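Local coordinates for protein separin (Saccharomyces cerevisiae, PDB 5U1T) that cleaves the MCD1/SCC1 subunit of cohesin at the onset of anaphase as a caspase-like cysteine protease, allowing chromosome segregation, at residues L1270-L1275 / E1323-D1328. Residues are numbered along the deposited sequence; the frame is centred on the assembly and turned at random.
Sequences LPSRKL and EENAYD
The E1323 carboxylate meets the R1273 guanidinium at its edge, with the two planes 50° apart. The grip is side-on, through NE and NH2, one to each oxygen. R1273 NE lies 3.1 Å from E1323 OE1 in a nearly straight bond (172°), with the oxygen close to the guanidinium plane. NE also has a weak second bond to E1323 OE2. R1273 NH2 reaches the syn lone pair of E1323 OE2 at 2.9 Å and completes the salt bridge; here the oxygen is tilted from the guanidinium plane. The same NH2 also bonds the carbonyl oxygen of I1283. Y1263 and H1267 of helix 1252-1269 touch the arginine, and L1318 packs on both partners. E1323 CG is anti to the backbone N (chi1 -164°) and sits 3.3 Å from S1272 OG. The contact joins the short helix 1271-1275, which follows helix 1252-1269, to the loop between helices 1303-1320 and 1332-1347. It lies within the C50 peptidase family region, away from the probable catalytic cysteine. The N1325 side chain lies against L1270, P1271 and S1272 at the first turn of the short helix. Its amide is probably turned over in the model. S1272 CB packs 3.4 Å from E1324 O, and P1271 CG lies 4.1 Å from A1326 O.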
loop_
_atom_site.group_PDB
_atom_site.type_symbol
_atom_site.label_atom_id
_atom_site.label_comp_id
_atom_site.label_asym_id
_atom_site.label_seq_id
_atom_site.Cartn_x
_atom_site.Cartn_y
_atom_site.Cartn_z
ATOM N N LEU A 1270 9.171 13.345 -74.322
ATOM C CA LEU A 1270 8.650 12.204 -73.562
ATOM C C LEU A 1270 7.809 11.262 -74.435
ATOM O O LEU A 1270 6.808 11.677 -75.003
ATOM C CB LEU A 1270 7.803 12.692 -72.390
ATOM C CG LEU A 1270 8.444 12.941 -71.032
ATOM C CD1 LEU A 1270 9.835 13.485 -71.165
ATOM C CD2 LEU A 1270 7.557 13.887 -70.245
ATOM N N PRO A 1271 8.193 9.980 -74.506
ATOM C CA PRO A 1271 7.515 9.000 -75.359
ATOM C C PRO A 1271 6.002 9.008 -75.200
ATOM O O PRO A 1271 5.281 8.802 -76.173
ATOM C CB PRO A 1271 8.078 7.659 -74.891
ATOM C CG PRO A 1271 9.276 7.956 -74.141
ATOM C CD PRO A 1271 9.206 9.359 -73.638
ATOM N N SER A 1272 5.522 9.244 -73.988
ATOM C CA SER A 1272 4.097 9.205 -73.737
ATOM C C SER A 1272 3.377 10.353 -74.417
ATOM O O SER A 1272 2.291 10.173 -74.972
ATOM C CB SER A 1272 3.819 9.242 -72.242
ATOM O OG SER A 1272 2.525 8.733 -71.996
ATOM N N ARG A 1273 3.980 11.540 -74.367
ATOM C CA ARG A 1273 3.319 12.734 -74.871
ATOM C C ARG A 1273 3.460 12.768 -76.377
ATOM O O ARG A 1273 2.649 13.352 -77.083
ATOM C CB ARG A 1273 3.893 13.976 -74.205
ATOM C CG ARG A 1273 3.286 14.208 -72.862
ATOM C CD ARG A 1273 4.191 14.939 -71.904
ATOM N NE ARG A 1273 3.736 14.711 -70.538
ATOM C CZ ARG A 1273 3.248 15.633 -69.708
ATOM N NH1 ARG A 1273 3.162 16.916 -70.056
ATOM N NH2 ARG A 1273 2.865 15.247 -68.499
ATOM N N LYS A 1274 4.467 12.065 -76.862
ATOM C CA LYS A 1274 4.698 11.964 -78.287
ATOM C C LYS A 1274 3.755 10.994 -78.963
ATOM O O LYS A 1274 3.464 11.174 -80.143
ATOM C CB LYS A 1274 6.135 11.555 -78.550
ATOM C CG LYS A 1274 7.123 12.557 -77.976
ATOM C CD LYS A 1274 8.522 11.996 -77.963
ATOM C CE LYS A 1274 8.895 11.560 -79.353
ATOM N NZ LYS A 1274 10.344 11.292 -79.401
ATOM N N LEU A 1275 3.254 9.993 -78.229
ATOM C CA LEU A 1275 2.515 8.890 -78.856
ATOM C C LEU A 1275 1.089 8.621 -78.382
ATOM O O LEU A 1275 0.360 7.880 -79.050
ATOM C CB LEU A 1275 3.294 7.587 -78.685
ATOM C CG LEU A 1275 4.754 7.610 -79.120
ATOM C CD1 LEU A 1275 5.460 6.451 -78.476
ATOM C CD2 LEU A 1275 4.922 7.609 -80.651
ATOM N N GLU A 1323 1.508 8.003 -66.070
ATOM C CA GLU A 1323 2.170 8.278 -67.345
ATOM C C GLU A 1323 3.529 7.602 -67.394
ATOM O O GLU A 1323 4.499 8.087 -66.802
ATOM C CB GLU A 1323 2.333 9.779 -67.581
ATOM C CG GLU A 1323 2.656 10.113 -69.003
ATOM C CD GLU A 1323 3.042 11.567 -69.169
ATOM O OE1 GLU A 1323 4.194 11.827 -69.583
ATOM O OE2 GLU A 1323 2.191 12.447 -68.876
ATOM N N GLU A 1324 3.594 6.478 -68.096
ATOM C CA GLU A 1324 4.842 5.756 -68.262
ATOM C C GLU A 1324 5.748 6.404 -69.305
ATOM O O GLU A 1324 5.281 6.854 -70.339
ATOM C CB GLU A 1324 4.568 4.319 -68.646
ATOM C CG GLU A 1324 3.886 3.555 -67.563
ATOM C CD GLU A 1324 3.961 2.059 -67.796
ATOM O OE1 GLU A 1324 3.670 1.598 -68.946
ATOM O OE2 GLU A 1324 4.328 1.343 -66.835
ATOM N N ASN A 1325 7.040 6.464 -68.992
ATOM C CA ASN A 1325 8.053 6.926 -69.906
ATOM C C ASN A 1325 9.326 6.109 -69.755
ATOM O O ASN A 1325 10.175 6.437 -68.938
ATOM C CB ASN A 1325 8.334 8.413 -69.688
ATOM C CG ASN A 1325 7.221 9.292 -70.220
ATOM O OD1 ASN A 1325 6.619 10.073 -69.494
ATOM N ND2 ASN A 1325 6.933 9.152 -71.507
ATOM N N ALA A 1326 9.455 5.044 -70.543
ATOM C CA ALA A 1326 10.701 4.288 -70.608
ATOM C C ALA A 1326 11.907 5.217 -70.793
ATOM O O ALA A 1326 11.946 5.994 -71.752
ATOM C CB ALA A 1326 10.636 3.290 -71.730
ATOM N N TYR A 1327 12.870 5.146 -69.870
ATOM C CA TYR A 1327 14.069 5.986 -69.917
ATOM C C TYR A 1327 14.865 5.626 -71.164
ATOM O O TYR A 1327 15.635 6.416 -71.704
ATOM C CB TYR A 1327 14.928 5.811 -68.658
ATOM C CG TYR A 1327 14.389 6.490 -67.411
ATOM C CD1 TYR A 1327 13.073 6.930 -67.344
ATOM C CD2 TYR A 1327 15.209 6.714 -66.308
ATOM C CE1 TYR A 1327 12.579 7.557 -66.219
ATOM C CE2 TYR A 1327 14.718 7.362 -65.160
ATOM C CZ TYR A 1327 13.397 7.766 -65.124
ATOM O OH TYR A 1327 12.886 8.387 -64.006
ATOM N N ASP A 1328 14.643 4.402 -71.595
ATOM C CA ASP A 1328 15.070 3.861 -72.863
ATOM C C ASP A 1328 14.811 4.754 -74.071
ATOM O O ASP A 1328 15.554 4.736 -75.058
ATOM C CB ASP A 1328 14.342 2.539 -73.060
ATOM C CG ASP A 1328 15.233 1.494 -73.603
ATOM O OD1 ASP A 1328 16.063 1.871 -74.450
ATOM O OD2 ASP A 1328 15.138 0.313 -73.180
#